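Local coordinates for tryptophan decarboxylase 1 (Oryza sativa subsp. japonica, PDB 6KHO), which catalyses the pyridoxal-phosphate-dependent decarboxylation of L-tryptophan to tryptamine and of 5-hydroxy-L-tryptophan to serotonin, feeding serotonin biosynthesis, at residues T175-R187 against S215-D227. Sequence-based numbering, arbitrary orientation.
Sequences TSEAMLVTLVAAR and STFFKACRLAGFD. With PLP (pyridoxal-5'-phosphate), chain C.
Ala-220 is the knob of this helix pair: its methyl sits in the hole formed by Ser-176, Met-179, Leu-180 and Leu-183, with CD1 of Leu-183 3.7 Å from Ala-220 CB. The axes of the two short segments pass 8.9 Å apart at a crossing angle of -42°, a closeness consistent with the small knob. Leu-183 forks, CD1 against Cys-221 on the helix and CD2 3.8 Å from CE1 of Phe-226 in the loop beyond it, while Leu-180 CD1 and Val-184 CG2 both pack on the methyl of Ala-224.

Sulfur meets ring nearer the cofactor. The extended Met-179 chain crosses Phe-217 at about a right angle, SD 3.7 Å from Phe-217 CB and at the ring edge, a Met-aromatic contact.

The polar link is at the far end. The Arg-187 chain leaves with CG opposite the backbone N (chi1 -179°) and turns at chi3, bringing NH1 2.7 Å from Ala-224 O; the carbonyl oxygen lies in the guanidinium plane. Gly-225, the residue after Ala-224, has positive phi and closes the helix in a Schellman motif, and Arg-187 also bonds to Arg-222 O and Leu-223 O of the second subunit. With an alanine here the guanidinium is gone, which would probably leave Ala-224 O, and Leu-223 O of the second subunit, without the group that now binds them.

At the opposite end, Thr-175 N donates to PLP O3P (2.9 Å) and Ser-176 N to O2P (2.8 Å). Phosphate held by backbone N-H groups at a helix N-terminus, in the large domain of a group II decarboxylase, is the classic phosphate site of fold-type I PLP enzymes.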
ATOM      1  N   THR A 175       0.577   1.932  -9.309  1.00 28.23           N
ATOM      2  CA  THR A 175      -0.083   2.658 -10.390  1.00 31.18           C
ATOM      3  C   THR A 175      -1.598   2.477 -10.326  1.00 30.40           C
ATOM      4  O   THR A 175      -2.355   3.408 -10.627  1.00 29.56           O
ATOM      5  CB  THR A 175       0.483   2.204 -11.740  1.00 29.60           C
ATOM      6  OG1 THR A 175       1.850   2.621 -11.832  1.00 29.58           O
ATOM      7  CG2 THR A 175      -0.290   2.825 -12.910  1.00 29.75           C
ATOM      8  N   SER A 176      -2.065   1.300  -9.892  1.00 27.98           N
ATOM      9  CA  SER A 176      -3.506   1.080  -9.808  1.00 30.09           C
ATOM     10  C   SER A 176      -4.178   2.096  -8.889  1.00 29.32           C
ATOM     11  O   SER A 176      -5.240   2.628  -9.232  1.00 26.21           O
ATOM     12  CB  SER A 176      -3.810  -0.342  -9.334  1.00 34.89           C
ATOM     13  OG  SER A 176      -3.236  -1.297 -10.210  1.00 40.18           O
ATOM     14  N   GLU A 177      -3.588   2.367  -7.713  1.00 23.77           N
ATOM     15  CA  GLU A 177      -4.173   3.370  -6.826  1.00 26.89           C
ATOM     16  C   GLU A 177      -4.134   4.759  -7.454  1.00 24.64           C
ATOM     17  O   GLU A 177      -5.060   5.554  -7.269  1.00 27.83           O
ATOM     18  CB  GLU A 177      -3.465   3.394  -5.462  1.00 27.77           C
ATOM     19  CG  GLU A 177      -4.251   4.259  -4.434  1.00 26.95           C
ATOM     20  CD  GLU A 177      -3.675   4.206  -3.033  1.00 32.79           C
ATOM     21  OE1 GLU A 177      -2.682   3.469  -2.826  1.00 36.96           O
ATOM     22  OE2 GLU A 177      -4.218   4.901  -2.139  1.00 33.19           O
ATOM     23  N   ALA A 178      -3.054   5.083  -8.170  1.00 25.18           N
ATOM     24  CA  ALA A 178      -2.986   6.369  -8.846  1.00 24.47           C
ATOM     25  C   ALA A 178      -4.068   6.478  -9.919  1.00 28.55           C
ATOM     26  O   ALA A 178      -4.690   7.539 -10.088  1.00 26.92           O
ATOM     27  CB  ALA A 178      -1.590   6.560  -9.446  1.00 26.12           C
ATOM     28  N   MET A 179      -4.316   5.385 -10.639  1.00 26.83           N
ATOM     29  CA  MET A 179      -5.408   5.377 -11.599  1.00 27.92           C
ATOM     30  C   MET A 179      -6.744   5.505 -10.892  1.00 26.61           C
ATOM     31  O   MET A 179      -7.620   6.253 -11.341  1.00 26.69           O
ATOM     32  CB  MET A 179      -5.371   4.093 -12.425  1.00 25.32           C
ATOM     33  CG  MET A 179      -4.289   4.088 -13.470  1.00 32.28           C
ATOM     34  SD  MET A 179      -4.034   2.432 -14.131  1.00 36.35           S
ATOM     35  CE  MET A 179      -2.845   2.785 -15.425  1.00 35.13           C
ATOM     36  N   LEU A 180      -6.917   4.787  -9.787  1.00 23.76           N
ATOM     37  CA  LEU A 180      -8.216   4.761  -9.118  1.00 26.28           C
ATOM     38  C   LEU A 180      -8.590   6.142  -8.584  1.00 29.46           C
ATOM     39  O   LEU A 180      -9.732   6.593  -8.736  1.00 28.41           O
ATOM     40  CB  LEU A 180      -8.205   3.737  -7.985  1.00 25.89           C
ATOM     41  CG  LEU A 180      -9.418   3.703  -7.046  1.00 28.72           C
ATOM     42  CD1 LEU A 180     -10.727   3.492  -7.828  1.00 26.69           C
ATOM     43  CD2 LEU A 180      -9.267   2.608  -6.015  1.00 29.85           C
ATOM     44  N   VAL A 181      -7.642   6.828  -7.943  1.00 28.49           N
ATOM     45  CA  VAL A 181      -8.023   8.091  -7.319  1.00 27.34           C
ATOM     46  C   VAL A 181      -8.277   9.158  -8.387  1.00 26.15           C
ATOM     47  O   VAL A 181      -9.159  10.006  -8.218  1.00 26.48           O
ATOM     48  CB  VAL A 181      -6.979   8.535  -6.271  1.00 26.70           C
ATOM     49  CG1 VAL A 181      -6.828   7.477  -5.158  1.00 29.33           C
ATOM     50  CG2 VAL A 181      -5.616   8.860  -6.897  1.00 25.18           C
ATOM     51  N   THR A 182      -7.540   9.139  -9.499  1.00 28.27           N
ATOM     52  CA  THR A 182      -7.830  10.120 -10.543  1.00 26.72           C
ATOM     53  C   THR A 182      -9.111   9.775 -11.297  1.00 29.31           C
ATOM     54  O   THR A 182      -9.829  10.681 -11.733  1.00 26.31           O
ATOM     55  CB  THR A 182      -6.666  10.265 -11.529  1.00 24.72           C
ATOM     56  OG1 THR A 182      -6.339   8.996 -12.125  1.00 26.21           O
ATOM     57  CG2 THR A 182      -5.442  10.854 -10.827  1.00 28.14           C
ATOM     58  N   LEU A 183      -9.405   8.482 -11.474  1.00 27.68           N
ATOM     59  CA  LEU A 183     -10.695   8.094 -12.040  1.00 26.06           C
ATOM     60  C   LEU A 183     -11.842   8.561 -11.158  1.00 27.62           C
ATOM     61  O   LEU A 183     -12.892   8.977 -11.664  1.00 27.75           O
ATOM     62  CB  LEU A 183     -10.777   6.579 -12.223  1.00 24.36           C
ATOM     63  CG  LEU A 183     -10.120   5.990 -13.459  1.00 27.49           C
ATOM     64  CD1 LEU A 183      -9.812   4.514 -13.207  1.00 29.03           C
ATOM     65  CD2 LEU A 183     -11.065   6.162 -14.648  1.00 27.76           C
ATOM     66  N   VAL A 184     -11.670   8.481  -9.838  1.00 25.37           N
ATOM     67  CA  VAL A 184     -12.734   8.902  -8.937  1.00 26.52           C
ATOM     68  C   VAL A 184     -12.933  10.410  -9.026  1.00 28.94           C
ATOM     69  O   VAL A 184     -14.067  10.895  -9.072  1.00 28.81           O
ATOM     70  CB  VAL A 184     -12.438   8.442  -7.502  1.00 28.34           C
ATOM     71  CG1 VAL A 184     -13.292   9.226  -6.505  1.00 28.25           C
ATOM     72  CG2 VAL A 184     -12.729   6.944  -7.375  1.00 31.17           C
ATOM     73  N   ALA A 185     -11.841  11.170  -9.099  1.00 27.24           N
ATOM     74  CA  ALA A 185     -11.977  12.619  -9.247  1.00 31.12           C
ATOM     75  C   ALA A 185     -12.671  12.975 -10.563  1.00 29.05           C
ATOM     76  O   ALA A 185     -13.580  13.815 -10.593  1.00 27.15           O
ATOM     77  CB  ALA A 185     -10.605  13.284  -9.146  1.00 28.60           C
ATOM     78  N   ALA A 186     -12.269  12.331 -11.661  1.00 25.69           N
ATOM     79  CA  ALA A 186     -12.899  12.609 -12.952  1.00 29.58           C
ATOM     80  C   ALA A 186     -14.365  12.203 -12.939  1.00 27.86           C
ATOM     81  O   ALA A 186     -15.229  12.943 -13.427  1.00 29.16           O
ATOM     82  CB  ALA A 186     -12.152  11.892 -14.077  1.00 24.98           C
ATOM     83  N   ARG A 187     -14.657  11.022 -12.379  1.00 28.67           N
ATOM     84  CA  ARG A 187     -16.032  10.552 -12.240  1.00 29.61           C
ATOM     85  C   ARG A 187     -16.898  11.559 -11.492  1.00 30.76           C
ATOM     86  O   ARG A 187     -17.996  11.916 -11.943  1.00 29.17           O
ATOM     87  CB  ARG A 187     -16.046   9.204 -11.515  1.00 25.83           C
ATOM     88  CG  ARG A 187     -17.449   8.591 -11.326  1.00 28.00           C
ATOM     89  CD  ARG A 187     -17.449   7.498 -10.241  1.00 31.72           C
ATOM     90  NE  ARG A 187     -17.311   8.069  -8.898  1.00 32.70           N
ATOM     91  CZ  ARG A 187     -17.066   7.371  -7.789  1.00 32.07           C
ATOM     92  NH1 ARG A 187     -16.915   6.046  -7.838  1.00 28.97           N
ATOM     93  NH2 ARG A 187     -16.960   8.005  -6.627  1.00 29.49           N
ATOM     94  N   SER A 215      -3.647  -3.962 -17.911  1.00 36.37           N
ATOM     95  CA  SER A 215      -4.950  -4.487 -17.512  1.00 36.05           C
ATOM     96  C   SER A 215      -5.461  -3.861 -16.223  1.00 36.70           C
ATOM     97  O   SER A 215      -6.678  -3.803 -16.015  1.00 36.30           O
ATOM     98  CB  SER A 215      -4.879  -6.006 -17.347  1.00 37.11           C
ATOM     99  OG  SER A 215      -3.870  -6.367 -16.421  1.00 48.30           O
ATOM    100  N   THR A 216      -4.562  -3.370 -15.370  1.00 36.80           N
ATOM    101  CA  THR A 216      -4.974  -2.778 -14.105  1.00 39.26           C
ATOM    102  C   THR A 216      -5.777  -1.489 -14.274  1.00 35.87           C
ATOM    103  O   THR A 216      -6.530  -1.128 -13.363  1.00 36.08           O
ATOM    104  CB  THR A 216      -3.747  -2.529 -13.225  1.00 38.30           C
ATOM    105  OG1 THR A 216      -4.159  -2.454 -11.855  1.00 45.06           O
ATOM    106  CG2 THR A 216      -3.003  -1.249 -13.624  1.00 36.71           C
ATOM    107  N   PHE A 217      -5.640  -0.784 -15.403  1.00 35.54           N
ATOM    108  CA  PHE A 217      -6.483   0.391 -15.641  1.00 34.34           C
ATOM    109  C   PHE A 217      -7.945   0.000 -15.745  1.00 36.14           C
ATOM    110  O   PHE A 217      -8.820   0.626 -15.132  1.00 31.25           O
ATOM    111  CB  PHE A 217      -6.071   1.117 -16.918  1.00 31.81           C
ATOM    112  CG  PHE A 217      -7.048   2.193 -17.331  1.00 32.05           C
ATOM    113  CD1 PHE A 217      -7.199   3.338 -16.557  1.00 34.31           C
ATOM    114  CD2 PHE A 217      -7.822   2.054 -18.462  1.00 32.26           C
ATOM    115  CE1 PHE A 217      -8.103   4.328 -16.913  1.00 34.38           C
ATOM    116  CE2 PHE A 217      -8.743   3.054 -18.833  1.00 38.08           C
ATOM    117  CZ  PHE A 217      -8.876   4.191 -18.057  1.00 33.37           C
ATOM    118  N   PHE A 218      -8.233  -1.023 -16.550  1.00 35.23           N
ATOM    119  CA  PHE A 218      -9.615  -1.440 -16.727  1.00 35.18           C
ATOM    120  C   PHE A 218     -10.203  -1.951 -15.426  1.00 38.25           C
ATOM    121  O   PHE A 218     -11.391  -1.734 -15.155  1.00 39.53           O
ATOM    122  CB  PHE A 218      -9.684  -2.482 -17.845  1.00 38.65           C
ATOM    123  CG  PHE A 218      -9.082  -1.992 -19.140  1.00 37.82           C
ATOM    124  CD1 PHE A 218      -9.772  -1.096 -19.939  1.00 38.82           C
ATOM    125  CD2 PHE A 218      -7.810  -2.377 -19.524  1.00 35.95           C
ATOM    126  CE1 PHE A 218      -9.217  -0.610 -21.122  1.00 37.58           C
ATOM    127  CE2 PHE A 218      -7.253  -1.902 -20.702  1.00 39.47           C
ATOM    128  CZ  PHE A 218      -7.960  -1.019 -21.502  1.00 38.57           C
ATOM    129  N   LYS A 219      -9.378  -2.583 -14.588  1.00 36.53           N
ATOM    130  CA  LYS A 219      -9.855  -3.027 -13.285  1.00 38.23           C
ATOM    131  C   LYS A 219     -10.179  -1.842 -12.376  1.00 35.77           C
ATOM    132  O   LYS A 219     -11.192  -1.860 -11.668  1.00 37.66           O
ATOM    133  CB  LYS A 219      -8.814  -3.943 -12.640  1.00 40.55           C
ATOM    134  CG  LYS A 219      -9.141  -4.344 -11.213  1.00 41.97           C
ATOM    135  CD  LYS A 219      -8.130  -5.355 -10.672  1.00 46.48           C
ATOM    136  CE  LYS A 219      -8.175  -5.400  -9.155  1.00 48.35           C
ATOM    137  NZ  LYS A 219      -7.003  -6.118  -8.607  1.00 48.21           N
ATOM    138  N   ALA A 220      -9.333  -0.806 -12.383  1.00 33.25           N
ATOM    139  CA  ALA A 220      -9.615   0.395 -11.599  1.00 34.06           C
ATOM    140  C   ALA A 220     -10.919   1.057 -12.047  1.00 31.77           C
ATOM    141  O   ALA A 220     -11.698   1.549 -11.218  1.00 30.45           O
ATOM    142  CB  ALA A 220      -8.437   1.368 -11.710  1.00 26.68           C
ATOM    143  N   CYS A 221     -11.170   1.077 -13.357  1.00 31.63           N
ATOM    144  CA  CYS A 221     -12.448   1.570 -13.869  1.00 33.55           C
ATOM    145  C   CYS A 221     -13.618   0.824 -13.238  1.00 35.49           C
ATOM    146  O   CYS A 221     -14.558   1.439 -12.717  1.00 32.55           O
ATOM    147  CB  CYS A 221     -12.483   1.439 -15.391  1.00 30.08           C
ATOM    148  SG  CYS A 221     -11.359   2.543 -16.232  1.00 35.27           S
ATOM    149  N   ARG A 222     -13.553  -0.512 -13.238  1.00 38.09           N
ATOM    150  CA  ARG A 222     -14.616  -1.309 -12.631  1.00 35.47           C
ATOM    151  C   ARG A 222     -14.730  -1.040 -11.135  1.00 35.00           C
ATOM    152  O   ARG A 222     -15.843  -0.949 -10.599  1.00 36.89           O
ATOM    153  CB  ARG A 222     -14.379  -2.795 -12.918  1.00 39.19           C
ATOM    154  CG  ARG A 222     -14.362  -3.100 -14.442  1.00 43.98           C
ATOM    155  CD  ARG A 222     -14.271  -4.600 -14.799  1.00 48.09           C
ATOM    156  NE  ARG A 222     -13.489  -5.374 -13.835  1.00 55.67           N
ATOM    157  CZ  ARG A 222     -12.272  -5.875 -14.055  1.00 52.73           C
ATOM    158  NH1 ARG A 222     -11.670  -5.695 -15.226  1.00 52.96           N
ATOM    159  NH2 ARG A 222     -11.655  -6.562 -13.096  1.00 50.76           N
ATOM    160  N   LEU A 223     -13.592  -0.894 -10.445  1.00 33.46           N
ATOM    161  CA  LEU A 223     -13.620  -0.570  -9.019  1.00 30.94           C
ATOM    162  C   LEU A 223     -14.404   0.711  -8.759  1.00 31.87           C
ATOM    163  O   LEU A 223     -15.237   0.776  -7.843  1.00 30.57           O
ATOM    164  CB  LEU A 223     -12.193  -0.421  -8.487  1.00 31.44           C
ATOM    165  CG  LEU A 223     -11.358  -1.682  -8.212  1.00 41.46           C
ATOM    166  CD1 LEU A 223      -9.973  -1.300  -7.701  1.00 39.23           C
ATOM    167  CD2 LEU A 223     -12.049  -2.604  -7.216  1.00 41.43           C
ATOM    168  N   ALA A 224     -14.112   1.758  -9.531  1.00 30.14           N
ATOM    169  CA  ALA A 224     -14.757   3.057  -9.365  1.00 33.85           C
ATOM    170  C   ALA A 224     -16.208   3.074  -9.842  1.00 35.14           C
ATOM    171  O   ALA A 224     -16.882   4.100  -9.685  1.00 33.69           O
ATOM    172  CB  ALA A 224     -13.955   4.131 -10.107  1.00 31.93           C
ATOM    173  N   GLY A 225     -16.709   1.980 -10.409  1.00 35.63           N
ATOM    174  CA  GLY A 225     -18.119   1.870 -10.732  1.00 34.36           C
ATOM    175  C   GLY A 225     -18.510   2.224 -12.149  1.00 35.19           C
ATOM    176  O   GLY A 225     -19.710   2.382 -12.417  1.00 38.60           O
ATOM    177  N   PHE A 226     -17.554   2.359 -13.063  1.00 33.92           N
ATOM    178  CA  PHE A 226     -17.903   2.603 -14.453  1.00 33.73           C
ATOM    179  C   PHE A 226     -18.520   1.347 -15.059  1.00 38.74           C
ATOM    180  O   PHE A 226     -18.122   0.226 -14.733  1.00 37.75           O
ATOM    181  CB  PHE A 226     -16.673   3.003 -15.259  1.00 32.01           C
ATOM    182  CG  PHE A 226     -16.178   4.395 -14.966  1.00 33.68           C
ATOM    183  CD1 PHE A 226     -15.244   4.614 -13.964  1.00 33.96           C
ATOM    184  CD2 PHE A 226     -16.666   5.476 -15.675  1.00 29.94           C
ATOM    185  CE1 PHE A 226     -14.780   5.889 -13.692  1.00 32.24           C
ATOM    186  CE2 PHE A 226     -16.218   6.757 -15.406  1.00 34.66           C
ATOM    187  CZ  PHE A 226     -15.269   6.967 -14.419  1.00 32.40           C
ATOM    188  N   ASP A 227     -19.479   1.540 -15.956  1.00 36.58           N
ATOM    189  CA  ASP A 227     -20.131   0.403 -16.595  1.00 40.95           C
ATOM    190  C   ASP A 227     -19.161  -0.295 -17.542  1.00 36.04           C
ATOM    191  O   ASP A 227     -18.540   0.368 -18.381  1.00 38.32           O
ATOM    192  CB  ASP A 227     -21.366   0.854 -17.363  1.00 44.93           C
ATOM    193  CG  ASP A 227     -22.310  -0.292 -17.647  1.00 44.70           C
ATOM    194  OD1 ASP A 227     -21.963  -1.168 -18.474  1.00 43.38           O
ATOM    195  OD2 ASP A 227     -23.375  -0.329 -17.008  1.00 44.31           O
TER
HETATM  196  N1  PLP C 601       1.384   0.324 -15.932  1.00 37.10           N
HETATM  197  C2  PLP C 601       2.592   0.139 -16.572  1.00 35.48           C
HETATM  198  C2A PLP C 601       2.896   0.804 -17.878  1.00 32.79           C
HETATM  199  C3  PLP C 601       3.552  -0.684 -16.004  1.00 39.65           C
HETATM  200  O3  PLP C 601       4.751  -0.863 -16.641  1.00 42.08           O
HETATM  201  C4  PLP C 601       3.308  -1.310 -14.787  1.00 42.48           C
HETATM  202  C4A PLP C 601       4.450  -1.876 -13.995  1.00 39.02           C
HETATM  203  C5  PLP C 601       2.092  -1.125 -14.144  1.00 39.98           C
HETATM  204  C6  PLP C 601       1.127  -0.306 -14.725  1.00 39.06           C
HETATM  205  C5A PLP C 601       1.871  -1.846 -12.830  1.00 41.12           C
HETATM  206  O4P PLP C 601       0.754  -1.381 -12.111  1.00 40.92           O
HETATM  207  P   PLP C 601       0.664  -1.563 -10.498  1.00 42.61           P
HETATM  208  O1P PLP C 601       0.977  -2.981 -10.106  1.00 48.93           O
HETATM  209  O2P PLP C 601      -0.734  -1.167 -10.092  1.00 41.05           O
HETATM  210  O3P PLP C 601       1.671  -0.678  -9.785  1.00 35.88           O